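Local coordinates for chitin binding protein (Tectaria macrodonta, PDB 6IF7) that probably acts as a copper-dependent lytic polysaccharide monooxygenase of family AA10, and is a chitin-binding, insecticidal fern protein, at residues His1-Met4 with Arg10-Arg13; Asp6-Val11 with Ile82-Pro87; Cys27-Ala32 with Leu74-Ser79; Pro48-Arg53 with Ile164-Asp169; Ala101-Phe106 with Ser170-Tyr175. All blocks are in the same frame, centred on the assembly; numbering follows the deposited sequence.

Contact 1 (His1-Met4 with Arg10-Arg13). With CU (copper (II) ion), chain C.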
# COMPACT_ATOMS: atom_id res chain seq x y z
N HIS A 1 -2.55 2.84 13.44
CA HIS A 1 -2.92 1.55 12.79
C HIS A 1 -3.92 1.76 11.65
O HIS A 1 -4.87 2.54 11.76
CB HIS A 1 -3.43 0.53 13.83
CG HIS A 1 -2.33 -0.13 14.61
ND1 HIS A 1 -1.34 0.58 15.25
CD2 HIS A 1 -2.05 -1.44 14.82
CE1 HIS A 1 -0.50 -0.26 15.83
NE2 HIS A 1 -0.92 -1.49 15.58
N GLY A 2 -3.67 1.05 10.55
CA GLY A 2 -4.49 1.16 9.35
C GLY A 2 -3.79 0.67 8.10
O GLY A 2 -2.73 0.08 8.17
N SER A 3 -4.42 0.94 6.97
CA SER A 3 -3.87 0.65 5.65
C SER A 3 -4.73 1.46 4.65
O SER A 3 -5.70 2.12 5.06
CB SER A 3 -3.96 -0.85 5.33
OG SER A 3 -3.11 -1.21 4.26
N MET A 4 -4.37 1.38 3.36
CA MET A 4 -5.15 2.02 2.29
C MET A 4 -6.46 1.32 2.06
O MET A 4 -6.54 0.08 2.00
CB MET A 4 -4.37 2.11 0.97
CG MET A 4 -3.40 3.27 0.91
SD MET A 4 -4.19 4.91 0.89
CE MET A 4 -4.74 4.98 -0.81
N ARG A 10 -3.36 -4.47 -0.69
CA ARG A 10 -3.36 -5.95 -0.78
C ARG A 10 -3.78 -6.60 0.53
O ARG A 10 -4.62 -7.51 0.55
CB ARG A 10 -1.97 -6.48 -1.13
CG ARG A 10 -1.55 -6.18 -2.54
CD ARG A 10 -0.15 -6.68 -2.82
NE ARG A 10 0.18 -6.36 -4.21
CZ ARG A 10 1.38 -6.53 -4.77
NH1 ARG A 10 2.41 -7.04 -4.07
NH2 ARG A 10 1.56 -6.18 -6.03
N VAL A 11 -3.19 -6.11 1.63
CA VAL A 11 -3.41 -6.68 2.94
C VAL A 11 -4.85 -6.54 3.41
O VAL A 11 -5.42 -7.52 3.86
CB VAL A 11 -2.36 -6.20 3.99
CG1 VAL A 11 -2.60 -4.77 4.47
CG2 VAL A 11 -2.26 -7.21 5.14
N TYR A 12 -5.44 -5.36 3.24
CA TYR A 12 -6.82 -5.13 3.68
C TYR A 12 -7.82 -5.85 2.79
O TYR A 12 -8.79 -6.40 3.29
CB TYR A 12 -7.13 -3.65 3.78
CG TYR A 12 -8.52 -3.30 4.31
CD1 TYR A 12 -9.09 -4.00 5.39
CD2 TYR A 12 -9.24 -2.23 3.77
CE1 TYR A 12 -10.33 -3.65 5.91
CE2 TYR A 12 -10.51 -1.87 4.26
CZ TYR A 12 -11.06 -2.59 5.32
OH TYR A 12 -12.31 -2.25 5.79
N ARG A 13 -7.58 -5.87 1.47
CA ARG A 13 -8.41 -6.66 0.54
C ARG A 13 -8.41 -8.17 0.86
O ARG A 13 -9.47 -8.80 0.87
CB ARG A 13 -7.95 -6.45 -0.90
CG ARG A 13 -8.74 -7.26 -1.94
CD ARG A 13 -8.29 -7.01 -3.39
NE ARG A 13 -9.01 -5.91 -4.01
CZ ARG A 13 -10.28 -5.95 -4.43
NH1 ARG A 13 -11.00 -7.06 -4.33
NH2 ARG A 13 -10.83 -4.87 -4.97
CU CU C . -1.41 2.67 15.19
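Tyr12 and Val11 of helix 10-16 meet the main chain and a side chain of the N-terminal strand, the tyrosine against Met4 O and the valine against Ser3 OG. The CB of Tyr12 lies 4.2 Å from Met4 O. Its CG stands anti to the backbone N (chi1 -176°), a setting that brings CD2 up to the same carbonyl oxygen; CD2 is the ring atom that comes nearest, 4.0 Å from Met4 O, which approaches the ring obliquely. The side chain also packs on Ile98 of strand 95-99, and its ring meets that of Trp42. Beside it, the CG1 methyl of Val11 touches Ser3 OG at 3.6 Å; the polar partner of that hydroxyl is Ser9 OG, which also caps the helix by accepting from Tyr12 N.

Strand 2-6 is an edge strand of the β-sandwich common to lytic polysaccharide monooxygenases, and His1, at the very N terminus, gives two of the three nitrogens of the histidine brace. It binds the copper ion through its terminal N at 2.1 Å and ND1 at 2.1 Å, forming a chelate, while His103 NE2 supplies the third ligand. The chelate sets the turn of the imidazole, and Glu44 holds its far nitrogen, NE2, by a hydrogen bond.

Contact 2 (Asp6-Val11 with Ile82-Pro87)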
# COMPACT_ATOMS: atom_id res chain seq x y z
N ASP A 6 -8.85 3.07 -0.33
CA ASP A 6 -9.23 3.35 -1.71
C ASP A 6 -8.11 4.16 -2.37
O ASP A 6 -7.89 5.30 -1.97
CB ASP A 6 -10.55 4.10 -1.73
CG ASP A 6 -11.22 4.11 -3.09
OD1 ASP A 6 -11.21 3.09 -3.82
OD2 ASP A 6 -11.80 5.17 -3.42
N PRO A 7 -7.37 3.58 -3.33
CA PRO A 7 -7.44 2.16 -3.72
C PRO A 7 -6.95 1.21 -2.63
O PRO A 7 -5.87 1.41 -2.06
CB PRO A 7 -6.47 2.07 -4.91
CG PRO A 7 -5.45 3.13 -4.64
CD PRO A 7 -6.20 4.25 -3.95
N ILE A 8 -7.73 0.15 -2.43
CA ILE A 8 -7.56 -0.75 -1.31
C ILE A 8 -6.21 -1.48 -1.35
O ILE A 8 -5.78 -1.94 -2.41
CB ILE A 8 -8.77 -1.74 -1.21
CG1 ILE A 8 -8.77 -2.41 0.17
CG2 ILE A 8 -8.80 -2.72 -2.38
CD1 ILE A 8 -9.88 -3.40 0.43
N SER A 9 -5.53 -1.58 -0.21
CA SER A 9 -4.26 -2.29 -0.12
C SER A 9 -4.44 -3.79 -0.30
O SER A 9 -5.53 -4.33 -0.10
CB SER A 9 -3.64 -2.04 1.24
OG SER A 9 -4.43 -2.65 2.25
N ARG A 10 -3.36 -4.47 -0.69
CA ARG A 10 -3.36 -5.95 -0.78
C ARG A 10 -3.78 -6.60 0.53
O ARG A 10 -4.62 -7.51 0.55
CB ARG A 10 -1.97 -6.48 -1.13
CG ARG A 10 -1.55 -6.18 -2.54
CD ARG A 10 -0.15 -6.68 -2.82
NE ARG A 10 0.18 -6.36 -4.21
CZ ARG A 10 1.38 -6.53 -4.77
NH1 ARG A 10 2.41 -7.04 -4.07
NH2 ARG A 10 1.56 -6.18 -6.03
N VAL A 11 -3.19 -6.11 1.63
CA VAL A 11 -3.41 -6.68 2.94
C VAL A 11 -4.85 -6.54 3.41
O VAL A 11 -5.42 -7.52 3.86
CB VAL A 11 -2.36 -6.20 3.99
CG1 VAL A 11 -2.60 -4.77 4.47
CG2 VAL A 11 -2.26 -7.21 5.14
N ILE A 82 -5.89 -8.30 -7.60
CA ILE A 82 -7.07 -7.54 -8.02
C ILE A 82 -6.73 -6.07 -7.87
O ILE A 82 -6.19 -5.65 -6.86
CB ILE A 82 -8.35 -7.94 -7.26
CG1 ILE A 82 -8.65 -9.42 -7.52
CG2 ILE A 82 -9.54 -7.08 -7.72
CD1 ILE A 82 -9.90 -9.95 -6.84
N ALA A 83 -7.02 -5.30 -8.92
CA ALA A 83 -6.56 -3.94 -9.05
C ALA A 83 -7.75 -2.97 -9.10
O ALA A 83 -8.82 -3.32 -9.60
CB ALA A 83 -5.72 -3.80 -10.30
N THR A 84 -7.54 -1.78 -8.55
CA THR A 84 -8.54 -0.73 -8.54
C THR A 84 -8.32 0.15 -9.77
O THR A 84 -7.24 0.73 -9.92
CB THR A 84 -8.43 0.09 -7.24
OG1 THR A 84 -8.68 -0.77 -6.12
CG2 THR A 84 -9.44 1.22 -7.21
N PRO A 85 -9.32 0.21 -10.68
CA PRO A 85 -9.25 1.13 -11.83
C PRO A 85 -9.09 2.58 -11.35
O PRO A 85 -9.78 2.98 -10.42
CB PRO A 85 -10.61 0.95 -12.52
CG PRO A 85 -11.05 -0.42 -12.13
CD PRO A 85 -10.55 -0.61 -10.73
N LEU A 86 -8.21 3.33 -11.98
CA LEU A 86 -7.83 4.67 -11.53
C LEU A 86 -7.56 5.57 -12.75
O LEU A 86 -6.82 5.18 -13.62
CB LEU A 86 -6.55 4.52 -10.68
CG LEU A 86 -6.00 5.71 -9.92
CD1 LEU A 86 -7.08 6.51 -9.25
CD2 LEU A 86 -5.01 5.23 -8.87
N PRO A 87 -8.16 6.78 -12.82
CA PRO A 87 -7.78 7.67 -13.94
C PRO A 87 -6.39 8.31 -13.77
O PRO A 87 -6.05 8.76 -12.67
CB PRO A 87 -8.88 8.73 -13.94
CG PRO A 87 -9.42 8.71 -12.56
CD PRO A 87 -9.39 7.26 -12.16
O HOH W 1 -10.37 0.30 -3.66
O HOH W 2 -6.43 -1.55 -5.03
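Pro7 and Thr84 face each other CB to CB, 3.6 Å apart, where the turn between edge strand 2-6 and helix 10-16 passes strand 84-86. That short strand runs parallel to strand 173-182 in the second sheet of the β-sandwich, so the pair joins the way out of one sheet to the margin of the other. Both CB atoms point across the gap. On Thr84, CG2 lies anti to the backbone N and OG1 anti to the carbonyl carbon (chi1 -61°); its two branches therefore straddle the proline carbon almost evenly, OG1 at 3.8 Å and CG2 at 3.9 Å from Pro7 CB. The cis peptide before Pro7 bends the chain sharply here, and the proline also rests on Val180 of strand 173-182.

Beyond the proline, which both branches touch, the surroundings of the two differ. The methyl also has Asp6 OD1 at a looser 4.3 Å from CG2. The hydroxyl, which stays too far from the backbone N of Ile8 to bond it directly, works through two waters. One accepts from Ile8 N, donates to Asp6 OD1 and bonds Thr84 OG1, so that a single molecule gathers three groups from both sides. Past the turn, Arg10 forms a salt bridge with Asp179 and a cation-pi contact with Trp81. The second water lies 2.6 Å from Thr84 OG1 and 2.7 Å from Ile8 O, linking the two.

Contact 3 (Cys27-Ala32 with Leu74-Ser79). With SO4 (sulfate ion), chain D.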
# COMPACT_ATOMS: atom_id res chain seq x y z
N CYS A 27 -4.78 -13.74 -3.30
CA CYS A 27 -4.93 -13.78 -1.84
C CYS A 27 -4.77 -15.19 -1.28
O CYS A 27 -4.24 -15.35 -0.18
CB CYS A 27 -6.27 -13.19 -1.38
SG CYS A 27 -6.40 -11.40 -1.54
N GLN A 28 -5.25 -16.20 -2.03
CA GLN A 28 -5.05 -17.59 -1.64
C GLN A 28 -3.56 -17.89 -1.47
O GLN A 28 -3.15 -18.42 -0.44
CB GLN A 28 -5.61 -18.52 -2.70
CG GLN A 28 -7.12 -18.65 -2.67
CD GLN A 28 -7.60 -19.48 -3.84
OE1 GLN A 28 -6.97 -20.47 -4.22
NE2 GLN A 28 -8.69 -19.08 -4.41
N ALA A 29 -2.78 -17.51 -2.48
CA ALA A 29 -1.33 -17.66 -2.45
C ALA A 29 -0.71 -16.89 -1.29
O ALA A 29 0.12 -17.43 -0.56
CB ALA A 29 -0.73 -17.20 -3.77
N ALA A 30 -1.16 -15.65 -1.10
CA ALA A 30 -0.63 -14.78 -0.03
C ALA A 30 -0.92 -15.30 1.39
O ALA A 30 -0.04 -15.26 2.27
CB ALA A 30 -1.18 -13.36 -0.19
N VAL A 31 -2.15 -15.76 1.62
CA VAL A 31 -2.54 -16.30 2.91
C VAL A 31 -1.89 -17.68 3.14
O VAL A 31 -1.44 -17.98 4.24
CB VAL A 31 -4.08 -16.39 3.07
CG1 VAL A 31 -4.45 -16.97 4.44
CG2 VAL A 31 -4.75 -15.02 2.87
N ALA A 32 -1.80 -18.49 2.09
CA ALA A 32 -1.07 -19.74 2.18
C ALA A 32 0.37 -19.49 2.65
O ALA A 32 0.87 -20.24 3.51
CB ALA A 32 -1.10 -20.47 0.85
N LEU A 74 2.50 -10.63 0.99
CA LEU A 74 2.24 -9.38 0.28
C LEU A 74 3.30 -9.05 -0.79
O LEU A 74 3.08 -8.16 -1.61
CB LEU A 74 2.18 -8.20 1.26
CG LEU A 74 1.16 -8.30 2.40
CD1 LEU A 74 1.20 -7.03 3.22
CD2 LEU A 74 -0.25 -8.52 1.88
N ASP A 75 4.46 -9.73 -0.74
CA ASP A 75 5.52 -9.49 -1.69
C ASP A 75 5.40 -10.30 -2.99
O ASP A 75 6.19 -10.13 -3.91
CB ASP A 75 6.87 -9.72 -1.02
CG ASP A 75 7.15 -8.75 0.14
OD1 ASP A 75 6.80 -7.53 0.04
OD2 ASP A 75 7.76 -9.22 1.15
N LEU A 76 4.40 -11.17 -3.10
CA LEU A 76 4.27 -12.00 -4.26
C LEU A 76 4.11 -11.11 -5.48
O LEU A 76 3.35 -10.13 -5.47
CB LEU A 76 3.09 -12.95 -4.11
CG LEU A 76 3.20 -14.06 -3.04
CD1 LEU A 76 1.89 -14.83 -2.95
CD2 LEU A 76 4.34 -15.01 -3.33
N ALA A 77 4.87 -11.43 -6.52
CA ALA A 77 4.87 -10.66 -7.76
C ALA A 77 3.98 -11.39 -8.74
O ALA A 77 4.46 -12.15 -9.58
CB ALA A 77 6.29 -10.51 -8.30
N ARG A 78 2.68 -11.18 -8.60
CA ARG A 78 1.70 -11.84 -9.45
C ARG A 78 1.06 -10.85 -10.40
O ARG A 78 0.92 -9.66 -10.07
CB ARG A 78 0.62 -12.50 -8.62
CG ARG A 78 1.20 -13.48 -7.60
CD ARG A 78 0.13 -14.11 -6.74
NE ARG A 78 -0.90 -14.76 -7.54
CZ ARG A 78 -1.08 -16.08 -7.68
NH1 ARG A 78 -0.29 -16.97 -7.11
NH2 ARG A 78 -2.09 -16.52 -8.42
N SER A 79 0.65 -11.37 -11.56
CA SER A 79 -0.09 -10.64 -12.56
C SER A 79 -1.56 -10.57 -12.23
O SER A 79 -2.25 -9.85 -12.87
CB SER A 79 0.02 -11.29 -13.97
OG SER A 79 0.99 -12.32 -14.01
S SO4 D . -1.28 -20.40 -8.11
O1 SO4 D . -0.07 -21.26 -8.24
O2 SO4 D . -1.10 -19.47 -6.97
O3 SO4 D . -1.54 -19.70 -9.37
O4 SO4 D . -2.45 -21.26 -7.84
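Arg78 NH1 donates to O2 of a sulfate ion at 2.6 Å while the same nitrogen packs 3.4 Å from Ala29 CB, so one atom serves both an ionic and an apolar neighbour. The sulfate lies at the edge of the guanidinium and in its plane, with N-H...O at 159°; a second, weak bond runs from NH2 to O3. Ala29 CB meets the group obliquely. A bend at chi3 (55°) folds the arginine back on helix 25-34, where it also touches Pro25 and Ala26.

Next to it Leu76 presents a single methyl. Its CD1 reaches Ala29 CB at 3.6 Å and lies 3.7 Å from Ala30 N, fitting against the small side chains of one helix face; Ala30 CB is a looser 4.4 Å from CD1. The contact thus seats the irregular segment 74-79 on helix 25-34, itself joined to helix 10-16 by the disulfide Cys14-Cys27.

Asp80 forms a salt bridge with Arg78 NH2 and probably offsets the charge within the protein. The sulfate, probably from the crystallisation liquor, suggests that the outer nitrogens can still take an anion; with both partners bonded, the guanidinium is probably restrained in this crystal.

Contact 4 (Pro48-Arg53 with Ile164-Asp169). With SO4 (sulfate ion), chain E.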
# COMPACT_ATOMS: atom_id res chain seq x y z
N PRO A 48 8.13 -0.24 13.72
CA PRO A 48 8.01 0.64 14.92
C PRO A 48 9.16 1.62 15.07
O PRO A 48 9.04 2.63 15.72
CB PRO A 48 8.01 -0.35 16.10
CG PRO A 48 7.84 -1.71 15.52
CD PRO A 48 8.34 -1.65 14.10
N ASN A 49 10.23 1.29 14.38
CA ASN A 49 11.48 1.94 14.44
C ASN A 49 11.83 2.93 13.31
O ASN A 49 12.90 3.50 13.36
CB ASN A 49 12.50 0.79 14.38
CG ASN A 49 13.78 1.15 15.03
OD1 ASN A 49 13.82 2.12 15.80
ND2 ASN A 49 14.84 0.40 14.73
N ALA A 50 10.97 3.13 12.32
CA ALA A 50 11.43 3.69 11.02
C ALA A 50 12.23 4.98 11.11
O ALA A 50 13.35 5.04 10.62
CB ALA A 50 10.27 3.91 10.07
N ALA A 51 11.64 5.99 11.72
CA ALA A 51 12.24 7.32 11.79
C ALA A 51 12.60 7.82 10.39
O ALA A 51 13.66 8.41 10.19
CB ALA A 51 13.47 7.32 12.73
N GLY A 52 11.72 7.58 9.41
CA GLY A 52 11.90 8.08 8.05
C GLY A 52 12.91 7.34 7.18
O GLY A 52 13.12 7.72 6.03
N ARG A 53 13.50 6.26 7.70
CA ARG A 53 14.60 5.56 7.03
C ARG A 53 14.08 4.37 6.23
O ARG A 53 14.54 3.24 6.38
CB ARG A 53 15.63 5.11 8.07
CG ARG A 53 16.20 6.25 8.90
CD ARG A 53 17.06 5.73 10.04
NE ARG A 53 16.24 5.02 11.02
CZ ARG A 53 16.62 3.96 11.72
NH1 ARG A 53 17.82 3.41 11.55
NH2 ARG A 53 15.77 3.40 12.59
N ILE A 164 3.37 5.43 2.28
CA ILE A 164 4.12 5.41 3.52
C ILE A 164 3.47 6.40 4.49
O ILE A 164 3.36 7.59 4.18
CB ILE A 164 5.60 5.81 3.27
CG1 ILE A 164 6.24 4.91 2.23
CG2 ILE A 164 6.38 5.77 4.57
CD1 ILE A 164 7.55 5.42 1.66
N TRP A 165 3.05 5.92 5.66
CA TRP A 165 2.46 6.77 6.72
C TRP A 165 3.49 6.91 7.84
O TRP A 165 3.65 5.99 8.65
CB TRP A 165 1.17 6.13 7.24
CG TRP A 165 0.37 6.90 8.28
CD1 TRP A 165 0.39 8.24 8.51
CD2 TRP A 165 -0.64 6.37 9.16
NE1 TRP A 165 -0.50 8.57 9.51
CE2 TRP A 165 -1.15 7.44 9.92
CE3 TRP A 165 -1.14 5.07 9.40
CZ2 TRP A 165 -2.16 7.27 10.89
CZ3 TRP A 165 -2.12 4.90 10.37
CH2 TRP A 165 -2.63 5.99 11.10
N GLN A 166 4.21 8.04 7.87
CA GLN A 166 5.22 8.32 8.91
C GLN A 166 4.58 9.14 10.05
O GLN A 166 4.05 10.23 9.82
CB GLN A 166 6.43 9.04 8.29
CG GLN A 166 7.57 9.41 9.25
CD GLN A 166 8.22 8.21 9.95
OE1 GLN A 166 9.00 7.47 9.35
NE2 GLN A 166 7.92 8.03 11.22
N ARG A 167 4.61 8.61 11.26
CA ARG A 167 4.15 9.37 12.44
C ARG A 167 5.10 10.50 12.80
O ARG A 167 6.29 10.38 12.55
CB ARG A 167 3.97 8.46 13.64
CG ARG A 167 2.74 7.60 13.49
CD ARG A 167 2.63 6.60 14.59
NE ARG A 167 2.41 7.24 15.88
CZ ARG A 167 2.14 6.59 17.00
NH1 ARG A 167 2.05 5.27 17.02
NH2 ARG A 167 1.96 7.27 18.12
N THR A 168 4.54 11.57 13.35
CA THR A 168 5.32 12.76 13.80
C THR A 168 5.59 12.81 15.30
O THR A 168 6.47 13.55 15.74
CB THR A 168 4.60 14.05 13.40
OG1 THR A 168 3.27 14.05 13.94
CG2 THR A 168 4.53 14.17 11.89
N ASP A 169 4.83 12.03 16.07
CA ASP A 169 5.04 11.88 17.52
C ASP A 169 5.79 10.58 17.86
O ASP A 169 5.88 10.20 19.03
CB ASP A 169 3.69 11.87 18.23
CG ASP A 169 2.77 10.78 17.72
OD1 ASP A 169 3.16 10.01 16.80
OD2 ASP A 169 1.63 10.72 18.19
S SO4 E . 0.40 4.22 20.00
O1 SO4 E . -0.29 3.48 21.07
O2 SO4 E . 1.88 4.09 20.20
O3 SO4 E . 0.00 5.66 20.02
O4 SO4 E . 0.01 3.64 18.69
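Gln166 first extends, with CG anti to the backbone N (chi1 179°), and then bends at chi2 (61°), which delivers its amide to Gly52 in the turn of loop 48-53. Gly52 N donates to Gln166 OE1 at 2.7 Å, a short but strongly bent bond whose donor stands above the carbonyl plane, 53° out of it. Ala50 CB flanks the same oxygen at 3.8 Å. The other end of the amide is also held: NE2 donates to Arg167 O at 3.2 Å, in the plane of that carbonyl and on its lone pair.

The donor Gly52 belongs to a type I' β-turn, Ala50 to Arg53, placed just before helix 54-57. Ala50 O accepts Arg53 N and, from the opposite face of its plane, Arg53 NE at 2.9 Å, so the arginine folds back to brace the turn it ends. Arg167 grips Asp169 OD1 side-on with NE and NH2, while NH1 pairs with Glu172; the guanidinium also bonds a sulfate ion.

The two bonds, one to each end, define the orientation of the Gln166 amide and probably disfavour its flip. They fasten strand 159-167 to loop 48-53, close to Thr168, which belongs to the glycan pocket.

Contact 5 (Ala101-Phe106 with Ser170-Tyr175). With CU (copper (II) ion), chain C; NAG (2-acetamido-2-deoxy-beta-D-glucopyranose), chain B; NAG (2-acetamido-2-deoxy-beta-D-glucopyranose), chain F.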
# COMPACT_ATOMS: atom_id res chain seq x y z
N ALA A 101 -6.81 3.14 14.29
CA ALA A 101 -6.38 4.12 15.28
C ALA A 101 -5.66 5.25 14.55
O ALA A 101 -4.64 5.01 13.89
CB ALA A 101 -5.42 3.48 16.29
N ALA A 102 -6.23 6.45 14.62
CA ALA A 102 -5.65 7.64 13.98
C ALA A 102 -4.34 8.00 14.67
O ALA A 102 -4.16 7.68 15.84
CB ALA A 102 -6.62 8.80 14.03
N HIS A 103 -3.44 8.65 13.95
CA HIS A 103 -2.18 9.14 14.52
C HIS A 103 -1.82 10.48 13.94
O HIS A 103 -2.29 10.85 12.87
CB HIS A 103 -0.98 8.19 14.28
CG HIS A 103 -1.11 6.85 14.94
ND1 HIS A 103 -1.56 6.70 16.23
CD2 HIS A 103 -0.85 5.61 14.47
CE1 HIS A 103 -1.57 5.41 16.53
NE2 HIS A 103 -1.15 4.73 15.48
N LEU A 104 -0.96 11.20 14.67
CA LEU A 104 -0.27 12.36 14.14
C LEU A 104 0.77 11.84 13.18
O LEU A 104 1.68 11.11 13.58
CB LEU A 104 0.42 13.15 15.25
CG LEU A 104 -0.52 13.77 16.28
CD1 LEU A 104 0.26 14.18 17.53
CD2 LEU A 104 -1.27 14.94 15.65
N GLY A 105 0.64 12.20 11.90
CA GLY A 105 1.61 11.76 10.89
C GLY A 105 1.30 12.30 9.51
O GLY A 105 0.33 13.02 9.31
N PHE A 106 2.16 11.95 8.56
CA PHE A 106 1.98 12.35 7.17
C PHE A 106 2.07 11.16 6.24
O PHE A 106 2.73 10.17 6.55
CB PHE A 106 3.00 13.43 6.76
CG PHE A 106 4.44 12.99 6.81
CD1 PHE A 106 5.05 12.37 5.71
CD2 PHE A 106 5.23 13.28 7.92
CE1 PHE A 106 6.39 12.01 5.75
CE2 PHE A 106 6.58 12.93 7.96
CZ PHE A 106 7.16 12.29 6.88
N SER A 170 6.33 9.91 16.85
CA SER A 170 6.84 8.56 16.99
C SER A 170 7.67 8.20 15.75
O SER A 170 7.36 8.66 14.66
CB SER A 170 5.66 7.60 17.06
OG SER A 170 6.09 6.25 16.97
N PRO A 171 8.69 7.35 15.92
CA PRO A 171 9.45 6.86 14.74
C PRO A 171 8.69 5.82 13.92
O PRO A 171 9.17 5.44 12.84
CB PRO A 171 10.70 6.22 15.36
CG PRO A 171 10.28 5.82 16.74
CD PRO A 171 9.14 6.70 17.17
N GLU A 172 7.55 5.33 14.42
CA GLU A 172 6.78 4.32 13.74
C GLU A 172 6.20 4.80 12.40
O GLU A 172 5.66 5.90 12.29
CB GLU A 172 5.65 3.86 14.63
CG GLU A 172 4.81 2.73 14.05
CD GLU A 172 3.66 2.37 14.97
OE1 GLU A 172 2.85 3.27 15.27
OE2 GLU A 172 3.54 1.20 15.37
N ALA A 173 6.29 3.92 11.41
CA ALA A 173 5.70 4.11 10.11
C ALA A 173 4.94 2.85 9.66
O ALA A 173 5.26 1.73 10.10
CB ALA A 173 6.80 4.45 9.12
N PHE A 174 3.94 3.05 8.80
CA PHE A 174 3.12 2.00 8.21
C PHE A 174 3.31 2.04 6.69
O PHE A 174 3.54 3.10 6.10
CB PHE A 174 1.65 2.20 8.58
CG PHE A 174 1.38 2.09 10.06
CD1 PHE A 174 1.66 3.17 10.92
CD2 PHE A 174 0.90 0.91 10.62
CE1 PHE A 174 1.44 3.07 12.29
CE2 PHE A 174 0.67 0.81 11.99
CZ PHE A 174 0.95 1.88 12.82
N TYR A 175 3.20 0.88 6.06
CA TYR A 175 3.50 0.72 4.63
C TYR A 175 2.38 -0.04 3.96
O TYR A 175 1.94 -1.08 4.46
CB TYR A 175 4.82 -0.02 4.48
CG TYR A 175 5.97 0.70 5.19
CD1 TYR A 175 6.73 1.67 4.52
CD2 TYR A 175 6.27 0.43 6.52
CE1 TYR A 175 7.76 2.34 5.17
CE2 TYR A 175 7.30 1.09 7.18
CZ TYR A 175 8.05 2.03 6.50
OH TYR A 175 9.07 2.70 7.14
CU CU C . -1.41 2.67 15.19
C1 NAG B . 6.66 14.92 3.18
C2 NAG B . 8.17 14.96 2.96
C3 NAG B . 8.84 14.82 4.30
C4 NAG B . 8.41 15.93 5.23
C5 NAG B . 6.90 15.89 5.40
C6 NAG B . 6.43 17.08 6.21
C7 NAG B . 9.13 14.06 0.92
C8 NAG B . 9.56 12.81 0.21
N2 NAG B . 8.62 13.87 2.12
O3 NAG B . 10.27 14.88 4.11
O4 NAG B . 9.07 15.75 6.48
O5 NAG B . 6.28 15.94 4.12
O6 NAG B . 5.01 17.04 6.29
O7 NAG B . 9.26 15.16 0.45
C1 NAG F . 9.70 16.93 6.97
C2 NAG F . 10.15 16.69 8.41
C3 NAG F . 10.86 17.91 8.96
C4 NAG F . 11.93 18.41 7.99
C5 NAG F . 11.40 18.53 6.57
C6 NAG F . 12.54 19.04 5.68
C7 NAG F . 9.00 15.19 9.98
C8 NAG F . 7.88 15.03 10.96
N2 NAG F . 9.05 16.35 9.31
O3 NAG F . 11.52 17.51 10.14
O4 NAG F . 12.42 19.68 8.40
O5 NAG F . 10.85 17.26 6.19
O6 NAG F . 12.27 18.77 4.33
O7 NAG F . 9.81 14.29 9.86
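His103 and Phe174 meet beside the copper ion, with their side chains crossing at about a right angle. NE2 of the histidine binds the metal at 2.1 Å and completes the histidine brace begun by the N terminus; CG stands anti to the carbonyl carbon (chi1 -64°), which turns the ring to the metal. Phe174 brings ring carbons rather than a ligand: CZ lies 3.4 Å from the copper, and CE1 comes 4.1 Å from His103 CD2, at the edge of the imidazole and near its plane. A phenylalanine close to the metal, in the axial region, is found in many AA10 enzymes.

Over one face of the imidazole, Ala101 O sits 3.8 Å above the ring centre, and Trp165 meets the rings of both His103 and Phe174. Glu172 OE1 approaches His103 NE2 obliquely without touching, at 4.3 Å; its carboxylate is held by a salt bridge to Arg167 and a hydrogen bond to Asn46. Farther back, Ser170 OG accepts from Glu172 N at 3.1 Å, an ST turn just ahead of the acid. Phe106 faces elsewhere: C5 of an N-acetylglucosamine lies 3.7 Å above its ring, as in CH-pi sugar stacking.

The copper-bearing loop 101-104 runs into strand 105-111, and segment 170-172 into strand 173-182. Between these two strands lies strand 159-167, antiparallel to both.

From the N terminus, contact 1 closes a short loop that sets the start of strand 2-6 against helix 10-16. Contact 2 begins at Asp6, overlapping it at Arg10 and Val11, and closes a far longer loop at strand 84-86; contact 3 nests inside it, seating segment 74-79 on helix 25-34, and Arg10 NH1 reaches Leu74 O to join all three. Contact 4 opens at 48-53 within those loops but closes at 164-169, crossing contacts 2 and 3. Contact 5 crosses contact 4 in turn, their centres about 6 Å apart. Contacts 1 and 5, about 14 Å apart between centres, share the copper, bringing the chain's first residue to the loop before strand 105-111 and to strand 173-182.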